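Local coordinates for protein acyl-coenzyme A oxidase acox-1.1 (Caenorhabditis elegans, PDB 5K3I) that catalyses the FAD-dependent first step of peroxisomal beta-oxidation, using O2 to desaturate fatty acyl-CoAs to (2E)-enoyl-CoAs with release of H2O2, at residues 304-309 and 400-405; 347-352 and 568-573. The protein carries 1 engineered substitution. All coordinates share one frame; numbering follows the deposited sequence.

Contact 1. Residues 304-309 and 400-405. With ATP (adenosine-5'-triphosphate), chain N.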
# COMPACT_ATOMS: atom_id res chain seq x y z
N ILE A 304 -9.54 0.86 -14.15
CA ILE A 304 -9.78 2.30 -14.20
C ILE A 304 -9.02 3.02 -13.09
O ILE A 304 -8.34 4.02 -13.34
CB ILE A 304 -11.29 2.59 -14.15
CG1 ILE A 304 -11.89 2.47 -15.55
CG2 ILE A 304 -11.55 3.97 -13.56
CD1 ILE A 304 -13.38 2.23 -15.55
N MET A 305 -9.12 2.52 -11.85
CA MET A 305 -8.39 3.14 -10.74
C MET A 305 -6.88 3.07 -10.93
O MET A 305 -6.16 4.01 -10.57
CB MET A 305 -8.79 2.50 -9.42
CG MET A 305 -10.16 2.98 -8.97
SD MET A 305 -10.66 2.42 -7.34
CE MET A 305 -11.26 0.78 -7.72
N LEU A 306 -6.38 1.97 -11.50
CA LEU A 306 -4.97 1.92 -11.88
C LEU A 306 -4.66 3.00 -12.92
O LEU A 306 -3.63 3.68 -12.83
CB LEU A 306 -4.61 0.53 -12.40
CG LEU A 306 -3.18 0.33 -12.92
CD1 LEU A 306 -2.16 0.66 -11.84
CD2 LEU A 306 -2.96 -1.09 -13.42
N SER A 307 -5.54 3.16 -13.91
CA SER A 307 -5.33 4.18 -14.94
C SER A 307 -5.43 5.60 -14.38
O SER A 307 -4.74 6.50 -14.88
CB SER A 307 -6.31 3.98 -16.08
OG SER A 307 -5.87 4.72 -17.22
N TYR A 308 -6.29 5.84 -13.39
CA TYR A 308 -6.28 7.14 -12.72
C TYR A 308 -4.88 7.45 -12.22
O TYR A 308 -4.29 8.48 -12.56
CB TYR A 308 -7.25 7.18 -11.52
CG TYR A 308 -8.75 7.21 -11.73
CD1 TYR A 308 -9.33 7.71 -12.89
CD2 TYR A 308 -9.59 6.83 -10.70
CE1 TYR A 308 -10.73 7.74 -13.04
CE2 TYR A 308 -10.97 6.87 -10.83
CZ TYR A 308 -11.54 7.32 -11.99
OH TYR A 308 -12.92 7.35 -12.08
N ALA A 309 -4.35 6.55 -11.38
CA ALA A 309 -3.03 6.74 -10.77
C ALA A 309 -1.92 6.90 -11.81
O ALA A 309 -0.99 7.70 -11.61
CB ALA A 309 -2.73 5.56 -9.85
N GLU A 400 0.07 -2.83 -6.21
CA GLU A 400 1.49 -2.65 -6.47
C GLU A 400 1.71 -1.47 -7.41
O GLU A 400 2.60 -0.64 -7.20
CB GLU A 400 2.04 -3.97 -7.03
CG GLU A 400 3.54 -4.10 -7.27
CD GLU A 400 3.85 -5.29 -8.15
OE1 GLU A 400 3.15 -6.32 -7.98
OE2 GLU A 400 4.79 -5.22 -8.99
N GLY A 401 0.90 -1.39 -8.47
CA GLY A 401 1.09 -0.36 -9.48
C GLY A 401 0.66 1.02 -9.02
O GLY A 401 1.35 2.01 -9.28
N ILE A 402 -0.50 1.12 -8.36
CA ILE A 402 -0.93 2.40 -7.80
C ILE A 402 0.15 2.99 -6.90
O ILE A 402 0.43 4.19 -6.94
CB ILE A 402 -2.28 2.26 -7.06
CG1 ILE A 402 -3.40 1.96 -8.05
CG2 ILE A 402 -2.61 3.53 -6.28
CD1 ILE A 402 -4.68 1.50 -7.39
N GLU A 403 0.75 2.16 -6.04
CA GLU A 403 1.75 2.69 -5.11
C GLU A 403 3.06 3.07 -5.81
O GLU A 403 3.72 4.01 -5.37
CB GLU A 403 1.99 1.71 -3.97
CG GLU A 403 0.89 1.80 -2.92
CD GLU A 403 1.06 2.98 -1.98
OE1 GLU A 403 1.57 2.79 -0.85
OE2 GLU A 403 0.68 4.11 -2.38
N GLN A 404 3.36 2.42 -6.92
CA GLN A 404 4.54 2.76 -7.70
C GLN A 404 4.29 4.12 -8.37
O GLN A 404 5.20 4.94 -8.50
CB GLN A 404 4.82 1.69 -8.76
CG GLN A 404 5.15 0.33 -8.19
CD GLN A 404 6.35 0.36 -7.26
OE1 GLN A 404 6.43 -0.42 -6.31
NE2 GLN A 404 7.28 1.26 -7.52
N ALA A 405 3.04 4.36 -8.78
CA ALA A 405 2.64 5.61 -9.41
C ALA A 405 2.73 6.76 -8.43
O ALA A 405 3.25 7.84 -8.75
CB ALA A 405 1.23 5.47 -10.00
PG ATP N . 14.13 -8.36 -8.70
O1G ATP N . 15.60 -8.26 -9.00
O2G ATP N . 13.78 -9.42 -7.68
O3G ATP N . 13.24 -8.34 -9.91
PB ATP N . 12.28 -6.50 -7.70
O1B ATP N . 11.36 -7.43 -8.45
O2B ATP N . 12.08 -6.29 -6.22
O3B ATP N . 13.80 -6.97 -7.94
PA ATP N . 12.31 -4.91 -10.01
O1A ATP N . 11.97 -6.25 -10.63
O2A ATP N . 13.60 -4.23 -10.37
O3A ATP N . 12.24 -5.06 -8.41
O5' ATP N . 11.10 -3.89 -10.31
C5' ATP N . 9.77 -4.21 -9.90
C4' ATP N . 9.08 -2.97 -9.32
O4' ATP N . 9.34 -2.88 -7.92
C3' ATP N . 9.58 -1.68 -9.96
O3' ATP N . 8.51 -1.05 -10.67
C2' ATP N . 10.03 -0.80 -8.82
O2' ATP N . 9.37 0.47 -8.89
C1' ATP N . 9.64 -1.53 -7.55
N9 ATP N . 10.75 -1.48 -6.57
C8 ATP N . 11.86 -2.24 -6.60
N7 ATP N . 12.68 -1.95 -5.56
C5 ATP N . 12.09 -0.97 -4.84
C6 ATP N . 12.41 -0.19 -3.63
N6 ATP N . 13.56 -0.40 -2.94
N1 ATP N . 11.52 0.74 -3.22
C2 ATP N . 10.37 0.96 -3.89
N3 ATP N . 10.02 0.29 -5.00
C4 ATP N . 10.82 -0.67 -5.52
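Ala-309 and Ile-402 mark the closest backbone approach, their CA atoms 5.7 Å apart, where segments 304-309 and 400-405 run almost parallel, 14° between their directions and 9.0 Å between their axes. The two belong to the helical bundle of the C-alpha1 domain of acyl-CoA oxidases, and they illustrate how bundle helices pair large aliphatic residues with small ones. Ile-402 gives the contact its largest single side-chain share. Its CG1 branch, turned beside its own backbone N (chi1 -68°), lies 4.1 Å from Ala-309 CB, and its CG2 branch touches the same methyl. Leu-306 reaches across from one helical turn earlier: with CG anti to the backbone N (chi1 176°), its CD1 comes to rest over the backbone at Gly-401, 3.9 Å from Ile-402 N. Gly-401 has no side chain there; a CB would point toward the partner helix and probably crowd this methyl. Beyond Ile-402, helix 420-428 supplies Tyr-424 and Ala-427 as further cover. On another side of helix 380-407, the bent chain of Gln-404 carries its amide to the ribose of ATP, with CD 3.4 Å from O2'. Shortened to an alanine, this position would lose the amide, which is likely to leave the ribose hydroxyl without its polar neighbour. Between the helices, two methyls complete the seam, Ala-309 CB standing 4.0 Å from Ala-405 CB.

Contact 2. Residues 347-352 and 568-573. With ATP (adenosine-5'-triphosphate), chain N.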
# COMPACT_ATOMS: atom_id res chain seq x y z
N PHE A 347 2.87 -0.98 -15.74
CA PHE A 347 1.54 -0.89 -15.18
C PHE A 347 0.54 -0.31 -16.17
O PHE A 347 -0.66 -0.60 -16.06
CB PHE A 347 1.57 -0.08 -13.89
CG PHE A 347 2.51 -0.66 -12.87
CD1 PHE A 347 2.25 -1.88 -12.28
CD2 PHE A 347 3.67 0.01 -12.52
CE1 PHE A 347 3.11 -2.42 -11.35
CE2 PHE A 347 4.54 -0.52 -11.59
CZ PHE A 347 4.26 -1.73 -11.01
N ILE A 348 0.99 0.51 -17.12
CA ILE A 348 0.08 0.92 -18.19
C ILE A 348 -0.32 -0.31 -18.98
O ILE A 348 -1.50 -0.51 -19.30
CB ILE A 348 0.74 1.97 -19.10
CG1 ILE A 348 1.10 3.24 -18.34
CG2 ILE A 348 -0.23 2.35 -20.22
CD1 ILE A 348 1.83 4.25 -19.21
N ALA A 349 0.65 -1.17 -19.29
CA ALA A 349 0.36 -2.45 -19.92
C ALA A 349 -0.63 -3.24 -19.08
O ALA A 349 -1.59 -3.81 -19.62
CB ALA A 349 1.65 -3.24 -20.14
N ARG A 350 -0.43 -3.28 -17.76
CA ARG A 350 -1.34 -4.03 -16.90
C ARG A 350 -2.75 -3.45 -16.92
O ARG A 350 -3.72 -4.22 -16.89
CB ARG A 350 -0.81 -4.06 -15.46
CG ARG A 350 0.27 -5.10 -15.24
CD ARG A 350 0.89 -5.04 -13.85
NE ARG A 350 1.73 -6.21 -13.60
CZ ARG A 350 2.24 -6.53 -12.42
NH1 ARG A 350 2.02 -5.75 -11.37
NH2 ARG A 350 2.99 -7.63 -12.28
N ALA A 351 -2.89 -2.13 -16.99
CA ALA A 351 -4.22 -1.53 -16.93
C ALA A 351 -5.03 -1.87 -18.18
O ALA A 351 -6.23 -2.19 -18.10
CB ALA A 351 -4.12 -0.02 -16.76
N TYR A 352 -4.38 -1.85 -19.35
CA TYR A 352 -5.03 -2.30 -20.57
C TYR A 352 -5.38 -3.78 -20.48
O TYR A 352 -6.49 -4.20 -20.81
CB TYR A 352 -4.13 -2.02 -21.78
CG TYR A 352 -4.25 -0.60 -22.32
CD1 TYR A 352 -3.55 0.44 -21.73
CD2 TYR A 352 -5.06 -0.32 -23.40
CE1 TYR A 352 -3.66 1.74 -22.21
CE2 TYR A 352 -5.18 0.97 -23.89
CZ TYR A 352 -4.48 2.00 -23.30
OH TYR A 352 -4.59 3.28 -23.78
N HIS A 568 4.09 -6.51 -25.97
CA HIS A 568 5.46 -6.99 -25.89
C HIS A 568 6.12 -6.57 -24.58
O HIS A 568 6.88 -7.34 -23.99
CB HIS A 568 6.27 -6.48 -27.08
CG HIS A 568 6.13 -7.33 -28.30
ND1 HIS A 568 6.72 -8.56 -28.42
CD2 HIS A 568 5.47 -7.11 -29.47
CE1 HIS A 568 6.42 -9.08 -29.60
NE2 HIS A 568 5.67 -8.21 -30.26
N LEU A 569 5.85 -5.35 -24.12
CA LEU A 569 6.36 -4.93 -22.82
C LEU A 569 5.78 -5.80 -21.72
O LEU A 569 6.50 -6.28 -20.83
CB LEU A 569 6.01 -3.45 -22.59
CG LEU A 569 6.38 -2.87 -21.22
CD1 LEU A 569 7.85 -3.03 -20.97
CD2 LEU A 569 5.94 -1.41 -21.07
N HIS A 570 4.47 -6.04 -21.79
CA HIS A 570 3.78 -6.90 -20.84
C HIS A 570 4.43 -8.28 -20.73
O HIS A 570 4.84 -8.69 -19.64
CB HIS A 570 2.31 -7.02 -21.23
CG HIS A 570 1.47 -7.72 -20.21
ND1 HIS A 570 1.28 -7.24 -18.93
CD2 HIS A 570 0.75 -8.87 -20.29
CE1 HIS A 570 0.49 -8.07 -18.26
NE2 HIS A 570 0.16 -9.06 -19.06
N VAL A 571 4.54 -9.01 -21.84
CA VAL A 571 5.01 -10.39 -21.76
C VAL A 571 6.46 -10.47 -21.27
O VAL A 571 6.84 -11.43 -20.60
CB VAL A 571 4.83 -11.12 -23.11
CG1 VAL A 571 3.36 -11.21 -23.48
CG2 VAL A 571 5.63 -10.45 -24.20
N ASN A 572 7.29 -9.46 -21.57
CA ASN A 572 8.66 -9.52 -21.08
C ASN A 572 8.78 -9.15 -19.60
O ASN A 572 9.55 -9.79 -18.87
CB ASN A 572 9.58 -8.63 -21.92
CG ASN A 572 9.83 -9.20 -23.31
OD1 ASN A 572 10.65 -10.10 -23.48
ND2 ASN A 572 9.17 -8.64 -24.31
N TYR A 573 8.02 -8.15 -19.15
CA TYR A 573 8.03 -7.81 -17.73
C TYR A 573 7.50 -8.95 -16.87
O TYR A 573 8.11 -9.33 -15.87
CB TYR A 573 7.20 -6.54 -17.49
CG TYR A 573 7.27 -6.02 -16.06
CD1 TYR A 573 8.31 -5.19 -15.65
CD2 TYR A 573 6.30 -6.35 -15.12
CE1 TYR A 573 8.38 -4.71 -14.35
CE2 TYR A 573 6.37 -5.87 -13.82
CZ TYR A 573 7.41 -5.05 -13.45
OH TYR A 573 7.48 -4.58 -12.16
PG ATP N . 14.13 -8.36 -8.70
O1G ATP N . 15.60 -8.26 -9.00
O2G ATP N . 13.78 -9.42 -7.68
O3G ATP N . 13.24 -8.34 -9.91
PB ATP N . 12.28 -6.50 -7.70
O1B ATP N . 11.36 -7.43 -8.45
O2B ATP N . 12.08 -6.29 -6.22
O3B ATP N . 13.80 -6.97 -7.94
PA ATP N . 12.31 -4.91 -10.01
O1A ATP N . 11.97 -6.25 -10.63
O2A ATP N . 13.60 -4.23 -10.37
O3A ATP N . 12.24 -5.06 -8.41
O5' ATP N . 11.10 -3.89 -10.31
C5' ATP N . 9.77 -4.21 -9.90
C4' ATP N . 9.08 -2.97 -9.32
O4' ATP N . 9.34 -2.88 -7.92
C3' ATP N . 9.58 -1.68 -9.96
O3' ATP N . 8.51 -1.05 -10.67
C2' ATP N . 10.03 -0.80 -8.82
O2' ATP N . 9.37 0.47 -8.89
C1' ATP N . 9.64 -1.53 -7.55
N9 ATP N . 10.75 -1.48 -6.57
C8 ATP N . 11.86 -2.24 -6.60
N7 ATP N . 12.68 -1.95 -5.56
C5 ATP N . 12.09 -0.97 -4.84
C6 ATP N . 12.41 -0.19 -3.63
N6 ATP N . 13.56 -0.40 -2.94
N1 ATP N . 11.52 0.74 -3.22
C2 ATP N . 10.37 0.96 -3.89
N3 ATP N . 10.02 0.29 -5.00
C4 ATP N . 10.82 -0.67 -5.52
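Arg-350 and Tyr-573 meet at about a right angle, their guanidinium and ring planes 88° apart. The phenol turns an edge to the arginine: Tyr-573 CE2 stands over one guanidinium face, offset toward the rim and 4.1 Å from Arg-350 NH2. The arginine chain, extended from CG to NE, carries its charged end along the partner helix, where NE forms a salt bridge with Glu-574. That bridge probably fixes how the guanidinium plane is turned against the tyrosine edge. Nearer the backbone, Arg-350 CG comes to the edge of the His-570 imidazole, 4.2 Å from CE1. His-570 itself leans on Ala-349, whose CB is 4.0 Å from His-570 CB; here, where the CA atoms of these two residues are nearest, the helices cross at 108° with their axes 9.0 Å apart. Tyr-573, its CG anti to the backbone N (chi1 -174°), sends its hydroxyl past the arginine toward ATP, bringing OH 3.2 Å from C5' of the nucleotide. Phe-347 comes near that hydroxyl, with CZ 4.5 Å from Tyr-573 OH, and its CE2 lies 4.1 Å from ATP O3'. The two aromatic residues thus border the ribose end of a nucleotide site shared between subunits, where Tyr-581 of the second subunit also binds ATP. The crossing joins helix 338-370 of the C-alpha1 region to helix 557-577 of the C-terminal helical region; helix 520-553 packs on His-570 and Arg-350, helix 590-616 covers Leu-569 and Ile-348, and helix 380-407 meets Phe-347.

Both contacts are buried, with contact 1 nearer the centre of the chain: its centre lies about 12 Å from that point, against about 18 Å for contact 2. Contact 1 joins two helices within one bundle by aliphatic packing, whereas contact 2 links that bundle to the C-terminal helices through aromatic, imidazole and guanidinium groups. No segment is common to both, yet their centres are only about 13 Å apart, and Phe-347 bridges them: its ring packs on Gly-401, CD1 3.4 Å from CA, and against Gln-404, while its carbonyl meets Leu-306. Each contact also reaches the same ATP, contact 1 through Gln-404 and contact 2 through Tyr-573 and, more distantly, Phe-347, so the nucleotide is in touch with both helical regions.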